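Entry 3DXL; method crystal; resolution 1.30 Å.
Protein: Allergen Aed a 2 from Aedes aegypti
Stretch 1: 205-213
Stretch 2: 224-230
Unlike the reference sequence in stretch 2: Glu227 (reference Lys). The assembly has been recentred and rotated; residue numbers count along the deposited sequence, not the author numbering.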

# COMPACT_ATOMS: atom_id res chain seq x y z
N GLN A 205 -10.90 9.28 0.70
CA GLN A 205 -10.86 9.78 2.08
C GLN A 205 -9.44 9.92 2.60
O GLN A 205 -8.57 9.09 2.32
N LEU A 206 -9.20 10.98 3.37
CA LEU A 206 -7.92 11.19 4.03
C LEU A 206 -7.65 10.08 5.04
O LEU A 206 -8.52 9.74 5.84
N ASP A 207 -6.43 9.53 5.01
CA ASP A 207 -5.98 8.60 6.05
C ASP A 207 -4.88 9.27 6.87
O ASP A 207 -3.69 9.18 6.53
N VAL A 208 -5.29 9.93 7.95
CA VAL A 208 -4.37 10.69 8.79
C VAL A 208 -3.26 9.79 9.35
O VAL A 208 -2.11 10.21 9.47
N GLU A 209 -3.62 8.56 9.71
CA GLU A 209 -2.64 7.65 10.29
C GLU A 209 -1.51 7.30 9.33
O GLU A 209 -0.37 7.13 9.76
N GLU A 210 -1.81 7.20 8.04
CA GLU A 210 -0.74 6.94 7.07
C GLU A 210 0.24 8.12 6.96
O GLU A 210 1.45 7.91 6.89
N VAL A 211 -0.29 9.35 6.99
CA VAL A 211 0.57 10.54 6.94
C VAL A 211 1.44 10.58 8.20
O VAL A 211 2.64 10.84 8.15
N LYS A 212 0.81 10.30 9.34
CA LYS A 212 1.53 10.27 10.61
C LYS A 212 2.65 9.25 10.62
O LYS A 212 3.72 9.50 11.15
N ARG A 213 2.38 8.07 10.04
CA ARG A 213 3.35 7.00 9.95
C ARG A 213 4.63 7.52 9.30
O ARG A 213 5.73 7.26 9.77
N ALA A 224 1.47 18.71 15.55
CA ALA A 224 1.26 19.86 14.67
C ALA A 224 0.63 19.41 13.35
O ALA A 224 -0.26 20.06 12.84
N LEU A 225 1.09 18.28 12.82
CA LEU A 225 0.53 17.72 11.60
C LEU A 225 -0.97 17.45 11.74
O LEU A 225 -1.75 17.79 10.86
N GLU A 226 -1.36 16.85 12.85
CA GLU A 226 -2.76 16.53 13.06
C GLU A 226 -3.62 17.78 13.07
O GLU A 226 -4.70 17.81 12.48
N GLU A 227 -3.13 18.84 13.73
CA GLU A 227 -3.84 20.11 13.76
C GLU A 227 -3.97 20.71 12.36
O GLU A 227 -5.05 21.15 11.96
N VAL A 228 -2.88 20.69 11.60
CA VAL A 228 -2.93 21.15 10.22
C VAL A 228 -3.94 20.33 9.40
O VAL A 228 -4.74 20.88 8.66
N LEU A 229 -3.91 19.01 9.54
CA LEU A 229 -4.82 18.19 8.76
C LEU A 229 -6.28 18.39 9.15
O LEU A 229 -7.16 18.34 8.29
N ASN A 230 -6.52 18.64 10.44
CA ASN A 230 -7.87 18.96 10.91
C ASN A 230 -8.38 20.23 10.23
O ASN A 230 -9.53 20.27 9.78

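The helix of 208-213 and that of 224-230 run roughly antiparallel, their directions 145° apart and their axes 10.6 Å apart at closest approach, a gap filled by aliphatic side chains. The CA-to-CB bonds of Leu206, Val208 and Val211 point toward the second stretch, and those of Leu225 and Leu229 point back.

Leu229 has the largest covered area, 77 Å². Its m,t rotamer (chi1 -78°, chi2 174°) sets CD1 4.1 Å from Val208 CG1 and 4.3 Å from Val211 CB; Leu206 CD2 touches both methyls, at 4.1 Å from Leu229 CD2 and 4.5 Å from Leu229 CD1. Leu206, in the loop before the helix, is t,p (177°, 68°). Leu225 adopts the same t,p wells (168°, 67°), which bring its CD2 to 3.8 Å from Val211 CG1 and 4.0 Å from Lys212 CG. Both valines are t, at 175° for Val208 and -169° for Val211.

Lys212 starts sideways, yet its m,t,p,t chain carries the ammonium to the polar margin; the p value at chi3 (63°) is the one bend beyond chi1. There NZ donates to Glu226 OE2 at 3.0 Å, a salt bridge between the stretches, and to Glu209 OE2 at 3.2 Å, a salt bridge within the first. Glu226 also leaves sideways, and its m,t conformation (-82°, -153°) returns the carboxylate, with OE2 4.0 Å from Val208 CG1. Glu209 points away at CB, but successive m torsions (-67°, -53°) fold its end back. The two acidic oxygens, Glu209 OE2 and Glu226 OE2, consequently sit 4.2 Å apart. The positive charge of Lys212 NZ, shared by both, eases their repulsion, and water 1 bridges them, donating to Glu209 OE2 and to Glu226 OE2, each at 2.7 Å.

Asp207 points away and caps the first helix instead: its OD1 accepts a weak bond from Glu210 N at 3.3 Å.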

# COMPACT_ATOMS: atom_id res chain seq x y z
CB GLN A 205 -11.69 8.89 3.03
CG GLN A 205 -13.16 8.67 2.63
CD GLN A 205 -14.00 9.94 2.57
OE1 GLN A 205 -13.69 10.95 3.20
NE2 GLN A 205 -15.09 9.89 1.80
CB LEU A 206 -7.92 12.54 4.75
CG LEU A 206 -6.66 12.88 5.55
CD1 LEU A 206 -5.48 13.11 4.62
CD2 LEU A 206 -6.92 14.09 6.43
CB ASP A 207 -5.51 7.28 5.45
CG ASP A 207 -5.20 6.23 6.52
OD1 ASP A 207 -5.05 6.58 7.70
OD2 ASP A 207 -5.11 5.04 6.15
CB VAL A 208 -5.11 11.41 9.96
CG1 VAL A 208 -4.12 12.09 10.90
CG2 VAL A 208 -6.09 12.43 9.42
CB GLU A 209 -3.32 6.39 10.85
CG GLU A 209 -4.21 6.64 12.08
CD GLU A 209 -3.52 7.41 13.20
OE1 GLU A 209 -2.33 7.13 13.48
OE2 GLU A 209 -4.17 8.28 13.81
CB GLU A 210 -1.33 6.60 5.70
CG GLU A 210 -0.30 6.09 4.67
CD GLU A 210 0.27 4.69 4.94
OE1 GLU A 210 -0.31 3.91 5.73
OE2 GLU A 210 1.32 4.38 4.34
CB VAL A 211 -0.22 11.84 6.80
CG1 VAL A 211 0.72 12.99 6.49
CG2 VAL A 211 -1.26 11.72 5.70
CB LYS A 212 0.57 10.00 11.78
CG LYS A 212 -0.33 11.18 12.11
CD LYS A 212 -1.43 10.80 13.09
CE LYS A 212 -0.86 10.36 14.42
NZ LYS A 212 -1.94 10.02 15.40
CB ARG A 213 2.76 5.84 9.13
CG ARG A 213 3.61 4.59 9.09
CD ARG A 213 2.97 3.51 8.22
NE ARG A 213 3.44 2.18 8.61
CZ ARG A 213 4.56 1.62 8.18
NH1 ARG A 213 5.35 2.25 7.32
NH2 ARG A 213 4.91 0.41 8.61
CB ALA A 224 2.56 20.62 14.45
CB LEU A 225 1.25 16.42 11.24
CG LEU A 225 0.59 15.56 10.15
CD1 LEU A 225 0.61 16.24 8.78
CD2 LEU A 225 1.25 14.19 10.08
CB GLU A 226 -2.96 15.74 14.36
CG GLU A 226 -2.67 14.25 14.24
CD GLU A 226 -3.45 13.41 15.25
OE1 GLU A 226 -3.62 13.85 16.41
OE2 GLU A 226 -3.89 12.29 14.90
CB GLU A 227 -3.12 21.09 14.70
CG GLU A 227 -3.23 20.69 16.17
CD GLU A 227 -2.28 21.45 17.08
OE1 GLU A 227 -1.33 22.10 16.59
OE2 GLU A 227 -2.49 21.38 18.30
CB VAL A 228 -1.54 21.10 9.55
CG1 VAL A 228 -1.65 21.18 8.03
CG2 VAL A 228 -0.65 22.23 10.09
CB LEU A 229 -4.44 16.71 8.82
CG LEU A 229 -3.26 16.32 7.93
CD1 LEU A 229 -2.89 14.87 8.21
CD2 LEU A 229 -3.57 16.53 6.45
CB ASN A 230 -7.92 19.07 12.44
CG ASN A 230 -7.87 17.71 13.14
OD1 ASN A 230 -8.15 16.67 12.53
ND2 ASN A 230 -7.51 17.71 14.41
O HOH W 1 -5.53 10.61 13.63